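Local coordinates for chitin deacetylase 1 (Bombyx mori, PDB 5ZNT), which removes the N-acetyl groups of N-acetylglucosamine units in chitin, a zinc-dependent hydrolysis that yields chitosan and acetate, at residues A[64-77]-A[289-303]. Residues are numbered along the deposited sequence; the frame is centred on the assembly and turned at random. Where two conformers were deposited one is given.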
ATOM      1  N   ARG A  64      11.427  16.977  -0.756  1.00 29.51           N
ATOM      2  CA  ARG A  64      10.576  16.644  -1.895  1.00 25.49           C
ATOM      3  C   ARG A  64       9.142  16.947  -1.481  1.00 26.75           C
ATOM      4  O   ARG A  64       8.632  16.349  -0.530  1.00 23.50           O
ATOM      5  CB  ARG A  64      10.757  15.180  -2.303  1.00 25.76           C
ATOM      6  CG  ARG A  64      12.214  14.844  -2.655  1.00 25.47           C
ATOM      7  CD  ARG A  64      12.457  13.416  -3.157  1.00 18.80           C
ATOM      8  NE  ARG A  64      13.687  13.400  -3.953  1.00 21.47           N
ATOM      9  CZ  ARG A  64      14.876  13.006  -3.514  1.00 23.45           C
ATOM     10  NH1 ARG A  64      15.015  12.508  -2.274  1.00 27.15           N
ATOM     11  NH2 ARG A  64      15.921  13.087  -4.336  1.00 23.22           N
ATOM     12  N   LYS A  65       8.512  17.909  -2.158  1.00 21.39           N
ATOM     13  CA  LYS A  65       7.212  18.426  -1.746  1.00 23.94           C
ATOM     14  C   LYS A  65       6.217  18.307  -2.885  1.00 19.80           C
ATOM     15  O   LYS A  65       6.567  18.536  -4.043  1.00 24.53           O
ATOM     16  CB  LYS A  65       7.288  19.905  -1.330  1.00 26.61           C
ATOM     17  CG  LYS A  65       8.442  20.253  -0.432  1.00 35.16           C
ATOM     18  CD  LYS A  65       8.042  20.196   1.014  1.00 33.91           C
ATOM     19  CE  LYS A  65       9.124  20.820   1.895  1.00 28.78           C
ATOM     20  NZ  LYS A  65       8.901  20.396   3.276  1.00 28.93           N
ATOM     21  N   ASN A  66       4.977  17.968  -2.540  1.00 21.13           N
ATOM     22  CA  ASN A  66       3.860  17.978  -3.478  1.00 19.82           C
ATOM     23  C   ASN A  66       3.479  19.421  -3.819  1.00 26.47           C
ATOM     24  O   ASN A  66       3.953  20.356  -3.180  1.00 21.37           O
ATOM     25  CB  ASN A  66       2.671  17.256  -2.863  1.00 21.86           C
ATOM     26  CG  ASN A  66       2.818  15.752  -2.922  1.00 21.28           C
ATOM     27  OD1 ASN A  66       3.358  15.212  -3.888  1.00 19.90           O
ATOM     28  ND2 ASN A  66       2.323  15.074  -1.906  1.00 17.96           N
ATOM     29  N   PRO A  67       2.604  19.631  -4.812  1.00 27.83           N
ATOM     30  CA  PRO A  67       2.231  21.016  -5.176  1.00 26.87           C
ATOM     31  C   PRO A  67       1.544  21.787  -4.061  1.00 32.18           C
ATOM     32  O   PRO A  67       1.449  23.017  -4.163  1.00 29.08           O
ATOM     33  CB  PRO A  67       1.294  20.826  -6.377  1.00 25.59           C
ATOM     34  CG  PRO A  67       1.716  19.515  -6.981  1.00 21.97           C
ATOM     35  CD  PRO A  67       2.086  18.656  -5.786  1.00 21.09           C
ATOM     36  N   ASN A  68       1.077  21.120  -2.999  1.00 24.21           N
ATOM     37  CA  ASN A  68       0.502  21.795  -1.842  1.00 21.39           C
ATOM     38  C   ASN A  68       1.553  22.232  -0.835  1.00 26.36           C
ATOM     39  O   ASN A  68       1.193  22.673   0.259  1.00 28.39           O
ATOM     40  CB  ASN A  68      -0.530  20.888  -1.147  1.00 24.18           C
ATOM     41  CG  ASN A  68       0.081  19.595  -0.633  1.00 24.82           C
ATOM     42  OD1 ASN A  68       1.281  19.358  -0.774  1.00 22.63           O
ATOM     43  ND2 ASN A  68      -0.743  18.755  -0.023  1.00 26.47           N
ATOM     44  N   GLY A  69       2.837  22.079  -1.154  1.00 25.02           N
ATOM     45  CA  GLY A  69       3.886  22.434  -0.226  1.00 22.91           C
ATOM     46  C   GLY A  69       4.233  21.379   0.815  1.00 27.53           C
ATOM     47  O   GLY A  69       5.160  21.601   1.602  1.00 28.03           O
ATOM     48  N   CYS A  70       3.528  20.249   0.855  1.00 22.54           N
ATOM     49  CA  CYS A  70       3.768  19.236   1.882  1.00 25.32           C
ATOM     50  C   CYS A  70       4.722  18.152   1.377  1.00 24.97           C
ATOM     51  O   CYS A  70       4.773  17.851   0.181  1.00 21.36           O
ATOM     52  CB  CYS A  70       2.450  18.595   2.331  1.00 20.87           C
ATOM     53  SG  CYS A  70       1.241  19.793   3.059  1.00 31.29           S
ATOM     54  N   ASP A  71       5.448  17.536   2.321  1.00 25.29           N
ATOM     55  CA  ASP A  71       6.344  16.433   1.991  1.00 23.61           C
ATOM     56  C   ASP A  71       5.582  15.321   1.276  1.00 19.10           C
ATOM     57  O   ASP A  71       4.442  15.011   1.615  1.00 21.92           O
ATOM     58  CB  ASP A  71       6.988  15.875   3.262  1.00 22.63           C
ATOM     59  CG  ASP A  71       7.887  16.894   3.956  1.00 30.48           C
ATOM     60  OD1 ASP A  71       8.537  17.699   3.269  1.00 32.09           O
ATOM     61  OD2 ASP A  71       7.961  16.862   5.184  1.00 37.33           O
ATOM     62  N   ILE A  72       6.218  14.730   0.265  1.00 19.15           N
ATOM     63  CA  ILE A  72       5.636  13.555  -0.377  1.00 18.85           C
ATOM     64  C   ILE A  72       5.458  12.448   0.661  1.00 20.27           C
ATOM     65  O   ILE A  72       6.228  12.336   1.621  1.00 19.35           O
ATOM     66  CB  ILE A  72       6.498  13.074  -1.557  1.00 19.76           C
ATOM     67  CG1 ILE A  72       7.913  12.702  -1.115  1.00 18.01           C
ATOM     68  CG2 ILE A  72       6.579  14.149  -2.623  1.00 17.12           C
ATOM     69  CD1 ILE A  72       8.702  12.033  -2.281  1.00 19.30           C
ATOM     70  N   LYS A  73       4.409  11.650   0.491  1.00 20.60           N
ATOM     71  CA  LYS A  73       4.062  10.616   1.459  1.00 19.49           C
ATOM     72  C   LYS A  73       3.948   9.272   0.757  1.00 18.30           C
ATOM     73  O   LYS A  73       3.488   9.192  -0.385  1.00 16.66           O
ATOM     74  CB  LYS A  73       2.743  10.910   2.173  1.00 18.34           C
ATOM     75  CG  LYS A  73       2.678  12.270   2.893  1.00 21.47           C
ATOM     76  CD  LYS A  73       3.791  12.397   3.951  1.00 20.97           C
ATOM     77  CE  LYS A  73       3.469  13.562   4.909  1.00 22.80           C
ATOM     78  NZ  LYS A  73       3.196  14.825   4.139  1.00 22.36           N
ATOM     79  N   ALA A  74       4.345   8.212   1.471  1.00 21.59           N
ATOM     80  CA  ALA A  74       4.290   6.840   0.981  1.00 17.19           C
ATOM     81  C   ALA A  74       3.508   5.976   1.970  1.00 17.24           C
ATOM     82  O   ALA A  74       3.140   6.416   3.063  1.00 17.53           O
ATOM     83  CB  ALA A  74       5.716   6.281   0.750  1.00 16.23           C
ATOM     84  N   THR A  75       3.232   4.737   1.570  1.00 17.54           N
ATOM     85  CA  THR A  75       2.483   3.770   2.376  1.00 16.15           C
ATOM     86  C   THR A  75       3.363   2.547   2.604  1.00 18.50           C
ATOM     87  O   THR A  75       3.950   2.037   1.658  1.00 18.59           O
ATOM     88  CB  THR A  75       1.181   3.350   1.667  1.00 17.69           C
ATOM     89  OG1 THR A  75       0.402   4.518   1.340  1.00 17.56           O
ATOM     90  CG2 THR A  75       0.339   2.422   2.551  1.00 14.69           C
ATOM     91  N   TYR A  76       3.444   2.074   3.848  1.00 18.67           N
ATOM     92  CA  TYR A  76       4.295   0.948   4.216  1.00 17.63           C
ATOM     93  C   TYR A  76       3.400  -0.212   4.620  1.00 15.25           C
ATOM     94  O   TYR A  76       2.626  -0.091   5.576  1.00 15.74           O
ATOM     95  CB  TYR A  76       5.226   1.308   5.373  1.00 15.26           C
ATOM     96  CG  TYR A  76       6.279   2.312   4.966  1.00 15.87           C
ATOM     97  CD1 TYR A  76       5.975   3.665   4.876  1.00 14.39           C
ATOM     98  CD2 TYR A  76       7.568   1.904   4.645  1.00 14.94           C
ATOM     99  CE1 TYR A  76       6.928   4.595   4.479  1.00 17.32           C
ATOM    100  CE2 TYR A  76       8.543   2.832   4.266  1.00 20.62           C
ATOM    101  CZ  TYR A  76       8.215   4.170   4.203  1.00 22.10           C
ATOM    102  OH  TYR A  76       9.163   5.074   3.824  1.00 20.02           O
ATOM    103  N   PHE A  77       3.461  -1.304   3.860  1.00 12.23           N
ATOM    104  CA  PHE A  77       2.754  -2.531   4.227  1.00 14.24           C
ATOM    105  C   PHE A  77       3.726  -3.368   5.050  1.00 16.85           C
ATOM    106  O   PHE A  77       4.628  -4.010   4.510  1.00 15.78           O
ATOM    107  CB  PHE A  77       2.255  -3.268   2.984  1.00 17.50           C
ATOM    108  CG  PHE A  77       1.119  -2.554   2.295  1.00 16.64           C
ATOM    109  CD1 PHE A  77      -0.182  -2.680   2.767  1.00 11.89           C
ATOM    110  CD2 PHE A  77       1.364  -1.731   1.209  1.00 18.65           C
ATOM    111  CE1 PHE A  77      -1.226  -1.996   2.146  1.00 17.21           C
ATOM    112  CE2 PHE A  77       0.324  -1.059   0.587  1.00 18.25           C
ATOM    113  CZ  PHE A  77      -0.957  -1.187   1.056  1.00 19.43           C
ATOM    114  N   ASP A 289      12.276  13.729  -8.811  1.00 22.78           N
ATOM    115  CA  ASP A 289      12.613  15.146  -8.776  1.00 24.45           C
ATOM    116  C   ASP A 289      12.212  15.832 -10.080  1.00 27.26           C
ATOM    117  O   ASP A 289      11.708  16.960 -10.073  1.00 25.08           O
ATOM    118  CB  ASP A 289      14.099  15.311  -8.509  1.00 24.02           C
ATOM    119  CG  ASP A 289      14.486  14.929  -7.097  1.00 27.18           C
ATOM    120  OD1 ASP A 289      13.618  14.983  -6.185  1.00 26.41           O
ATOM    121  OD2 ASP A 289      15.670  14.607  -6.897  1.00 24.76           O
ATOM    122  N   GLU A 290      12.379  15.141 -11.201  1.00 22.71           N
ATOM    123  CA  GLU A 290      11.972  15.690 -12.484  1.00 25.39           C
ATOM    124  C   GLU A 290      10.453  15.843 -12.580  1.00 29.04           C
ATOM    125  O   GLU A 290       9.957  16.867 -13.067  1.00 25.39           O
ATOM    126  CB  GLU A 290      12.508  14.806 -13.607  1.00 27.07           C
ATOM    127  CG  GLU A 290      12.210  15.367 -14.994  1.00 30.61           C
ATOM    128  CD  GLU A 290      12.817  14.532 -16.074  1.00 34.43           C
ATOM    129  OE1 GLU A 290      12.476  13.333 -16.152  1.00 29.58           O
ATOM    130  OE2 GLU A 290      13.645  15.070 -16.838  1.00 36.45           O
ATOM    131  N   ILE A 291       9.699  14.843 -12.111  1.00 24.66           N
ATOM    132  CA  ILE A 291       8.239  14.929 -12.114  1.00 22.01           C
ATOM    133  C   ILE A 291       7.754  16.047 -11.191  1.00 23.58           C
ATOM    134  O   ILE A 291       6.868  16.832 -11.557  1.00 23.48           O
ATOM    135  CB  ILE A 291       7.623  13.575 -11.708  1.00 21.74           C
ATOM    136  CG1 ILE A 291       7.813  12.518 -12.809  1.00 21.30           C
ATOM    137  CG2 ILE A 291       6.167  13.754 -11.343  1.00 26.34           C
ATOM    138  CD1 ILE A 291       6.943  12.712 -14.046  1.00 22.54           C
ATOM    139  N   LEU A 292       8.304  16.126  -9.974  1.00 22.26           N
ATOM    140  CA  LEU A 292       7.858  17.142  -9.022  1.00 25.80           C
ATOM    141  C   LEU A 292       8.094  18.555  -9.554  1.00 24.62           C
ATOM    142  O   LEU A 292       7.254  19.440  -9.366  1.00 22.99           O
ATOM    143  CB  LEU A 292       8.568  16.968  -7.674  1.00 22.40           C
ATOM    144  CG  LEU A 292       8.130  15.793  -6.768  1.00 20.32           C
ATOM    145  CD1 LEU A 292       9.055  15.707  -5.569  1.00 20.20           C
ATOM    146  CD2 LEU A 292       6.718  15.970  -6.288  1.00 17.19           C
ATOM    147  N   GLN A 293       9.239  18.795 -10.195  1.00 23.55           N
ATOM    148  CA  GLN A 293       9.525  20.155 -10.658  1.00 26.93           C
ATOM    149  C   GLN A 293       8.622  20.540 -11.828  1.00 29.01           C
ATOM    150  O   GLN A 293       8.175  21.691 -11.920  1.00 28.05           O
ATOM    151  CB  GLN A 293      10.998  20.294 -11.049  1.00 23.97           C
ATOM    152  CG  GLN A 293      11.438  21.745 -11.351  1.00 24.43           C
ATOM    153  CD  GLN A 293      11.055  22.207 -12.746  1.00 29.58           C
ATOM    154  OE1 GLN A 293      10.993  21.398 -13.673  1.00 23.18           O
ATOM    155  NE2 GLN A 293      10.795  23.522 -12.906  1.00 24.44           N
ATOM    156  N   SER A 294       8.326  19.596 -12.713  1.00 24.75           N
ATOM    157  CA  SER A 294       7.644  19.931 -13.951  1.00 22.55           C
ATOM    158  C   SER A 294       6.131  19.846 -13.849  1.00 28.39           C
ATOM    159  O   SER A 294       5.445  20.327 -14.754  1.00 30.36           O
ATOM    160  CB  SER A 294       8.146  19.032 -15.094  1.00 28.60           C
ATOM    161  OG  SER A 294       7.770  17.680 -14.903  1.00 32.76           O
ATOM    162  N   HIS A 295       5.583  19.289 -12.771  1.00 23.08           N
ATOM    163  CA  HIS A 295       4.147  19.063 -12.680  1.00 26.04           C
ATOM    164  C   HIS A 295       3.582  19.756 -11.458  1.00 28.30           C
ATOM    165  O   HIS A 295       3.940  19.420 -10.319  1.00 25.96           O
ATOM    166  CB  HIS A 295       3.818  17.565 -12.621  1.00 25.15           C
ATOM    167  CG  HIS A 295       3.849  16.905 -13.955  1.00 24.39           C
ATOM    168  ND1 HIS A 295       2.726  16.791 -14.744  1.00 23.07           N
ATOM    169  CD2 HIS A 295       4.870  16.360 -14.662  1.00 25.80           C
ATOM    170  CE1 HIS A 295       3.050  16.188 -15.877  1.00 24.71           C
ATOM    171  NE2 HIS A 295       4.345  15.926 -15.857  1.00 27.64           N
ATOM    172  N   ASN A 296       2.683  20.704 -11.690  1.00 24.73           N
ATOM    173  CA  ASN A 296       1.898  21.257 -10.601  0.50 26.15           C
ATOM    174  C   ASN A 296       0.656  20.429 -10.319  1.00 23.93           C
ATOM    175  O   ASN A 296      -0.110  20.774  -9.418  1.00 24.72           O
ATOM    176  CB  ASN A 296       1.513  22.721 -10.891  0.50 29.22           C
ATOM    177  CG  ASN A 296       0.640  22.888 -12.132  0.50 31.78           C
ATOM    178  OD1 ASN A 296       0.082  21.929 -12.665  0.50 30.48           O
ATOM    179  ND2 ASN A 296       0.515  24.137 -12.593  0.50 40.36           N
ATOM    180  N   ASP A 297       0.457  19.324 -11.053  1.00 22.95           N
ATOM    181  CA  ASP A 297      -0.770  18.539 -10.978  1.00 25.46           C
ATOM    182  C   ASP A 297      -0.516  17.074 -10.611  1.00 23.94           C
ATOM    183  O   ASP A 297      -1.370  16.222 -10.880  1.00 25.00           O
ATOM    184  CB  ASP A 297      -1.529  18.627 -12.312  1.00 23.60           C
ATOM    185  CG  ASP A 297      -0.671  18.235 -13.502  1.00 30.26           C
ATOM    186  OD1 ASP A 297       0.534  17.953 -13.312  1.00 27.81           O
ATOM    187  OD2 ASP A 297      -1.192  18.213 -14.643  1.00 32.13           O
ATOM    188  N   VAL A 298       0.628  16.767  -9.998  1.00 23.93           N
ATOM    189  CA  VAL A 298       0.993  15.403  -9.609  1.00 23.29           C
ATOM    190  C   VAL A 298       1.242  15.398  -8.101  1.00 22.21           C
ATOM    191  O   VAL A 298       2.019  16.218  -7.599  1.00 22.59           O
ATOM    192  CB  VAL A 298       2.234  14.904 -10.377  1.00 22.82           C
ATOM    193  CG1 VAL A 298       2.779  13.580  -9.775  1.00 20.66           C
ATOM    194  CG2 VAL A 298       1.918  14.712 -11.869  1.00 22.54           C
ATOM    195  N   TYR A 299       0.589  14.484  -7.386  1.00 19.04           N
ATOM    196  CA  TYR A 299       0.723  14.353  -5.932  1.00 18.49           C
ATOM    197  C   TYR A 299       1.142  12.929  -5.567  1.00 23.03           C
ATOM    198  O   TYR A 299       0.479  11.965  -5.966  1.00 20.90           O
ATOM    199  CB  TYR A 299      -0.596  14.656  -5.220  1.00 17.08           C
ATOM    200  CG  TYR A 299      -0.927  16.122  -5.101  1.00 22.10           C
ATOM    201  CD1 TYR A 299      -1.384  16.845  -6.209  1.00 21.87           C
ATOM    202  CD2 TYR A 299      -0.808  16.781  -3.881  1.00 21.53           C
ATOM    203  CE1 TYR A 299      -1.707  18.203  -6.100  1.00 24.49           C
ATOM    204  CE2 TYR A 299      -1.130  18.128  -3.761  1.00 24.86           C
ATOM    205  CZ  TYR A 299      -1.577  18.826  -4.874  1.00 27.24           C
ATOM    206  OH  TYR A 299      -1.898  20.154  -4.740  1.00 27.67           O
ATOM    207  N   PHE A 300       2.214  12.809  -4.780  1.00 21.22           N
ATOM    208  CA  PHE A 300       2.607  11.538  -4.162  1.00 19.98           C
ATOM    209  C   PHE A 300       1.923  11.460  -2.810  1.00 19.62           C
ATOM    210  O   PHE A 300       2.262  12.220  -1.895  1.00 20.98           O
ATOM    211  CB  PHE A 300       4.123  11.460  -4.013  1.00 18.80           C
ATOM    212  CG  PHE A 300       4.856  11.432  -5.323  1.00 19.45           C
ATOM    213  CD1 PHE A 300       5.090  12.606  -6.022  1.00 15.95           C
ATOM    214  CD2 PHE A 300       5.312  10.232  -5.858  1.00 22.08           C
ATOM    215  CE1 PHE A 300       5.756  12.586  -7.237  1.00 21.22           C
ATOM    216  CE2 PHE A 300       6.006  10.211  -7.066  1.00 21.88           C
ATOM    217  CZ  PHE A 300       6.211  11.384  -7.760  1.00 20.97           C
ATOM    218  N   VAL A 301       0.940  10.561  -2.691  1.00 21.03           N
ATOM    219  CA  VAL A 301       0.066  10.484  -1.533  1.00 17.72           C
ATOM    220  C   VAL A 301       0.004   9.050  -1.003  1.00 21.61           C
ATOM    221  O   VAL A 301       0.370   8.085  -1.685  1.00 17.99           O
ATOM    222  CB  VAL A 301      -1.356  10.987  -1.880  1.00 23.07           C
ATOM    223  CG1 VAL A 301      -1.327  12.494  -2.249  1.00 23.15           C
ATOM    224  CG2 VAL A 301      -1.918  10.173  -3.032  1.00 21.89           C
ATOM    225  N   THR A 302      -0.498   8.918   0.225  1.00 21.44           N
ATOM    226  CA  THR A 302      -0.742   7.597   0.792  1.00 18.82           C
ATOM    227  C   THR A 302      -1.978   6.962   0.164  1.00 22.79           C
ATOM    228  O   THR A 302      -2.786   7.619  -0.501  1.00 21.51           O
ATOM    229  CB  THR A 302      -0.939   7.677   2.301  1.00 16.44           C
ATOM    230  OG1 THR A 302      -2.195   8.302   2.583  1.00 18.38           O
ATOM    231  CG2 THR A 302       0.176   8.488   2.965  1.00 17.49           C
ATOM    232  N   MET A 303      -2.155   5.668   0.433  1.00 17.51           N
ATOM    233  CA  MET A 303      -3.350   4.974  -0.050  1.00 22.44           C
ATOM    234  C   MET A 303      -4.609   5.541   0.580  1.00 22.69           C
ATOM    235  O   MET A 303      -5.623   5.733  -0.099  1.00 21.71           O
ATOM    236  CB  MET A 303      -3.253   3.484   0.257  1.00 19.60           C
ATOM    237  CG  MET A 303      -1.986   2.862  -0.216  1.00 30.11           C
ATOM    238  SD  MET A 303      -2.157   2.478  -1.944  1.00 41.16           S
ATOM    239  CE  MET A 303      -2.220   0.755  -1.835  1.00 25.66           C
TER
HETATM  240  O   HOH W   1       1.378   5.493  -1.131  1.00 15.93           O
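Asn66 treats the backbone of Phe300 much as a neighbouring strand would: its OD1 takes the N-H of Phe300 at 2.8 Å, while its ND2 gives a nearly straight bond (173°) to the Phe300 carbonyl. That carbonyl O is gripped twice, since Lys73 N reaches it at 3.3 Å from the opposite face of its plane. With both polar ends bonded to one residue of strand 298-300, the Asn66 amide is fixed in its rotation. Next to it, Pro67 lies over the face of Tyr299, its CD 3.6 Å from the ring centroid in a CH-pi contact, and the amide of Asn68 stands upright at the ring edge. At the helix end of the contact, Arg64 meets Asp289 side-on, NE to OD1 at 2.7 Å and NH2 to OD2 at 3.0 Å, with guanidinium and carboxylate only 10° from coplanar; its chain, extended at chi2 (-176°), carries the group out to helix 278-294, and NH1 bonds the Ile59 carbonyl. A methionine in place of Arg64 would probably leave the Asp289 carboxylate without this partner and remove the bond to Ile59. Thr75 OG1 accepts from Met303 N at 2.9 Å and donates to a water held by the Val301 carbonyl. Polar side chains therefore satisfy buried backbone groups where strand 75-78 of this CE4 deacetylase domain and the loop before it meet strand 298-300 and the start of helix 303-311.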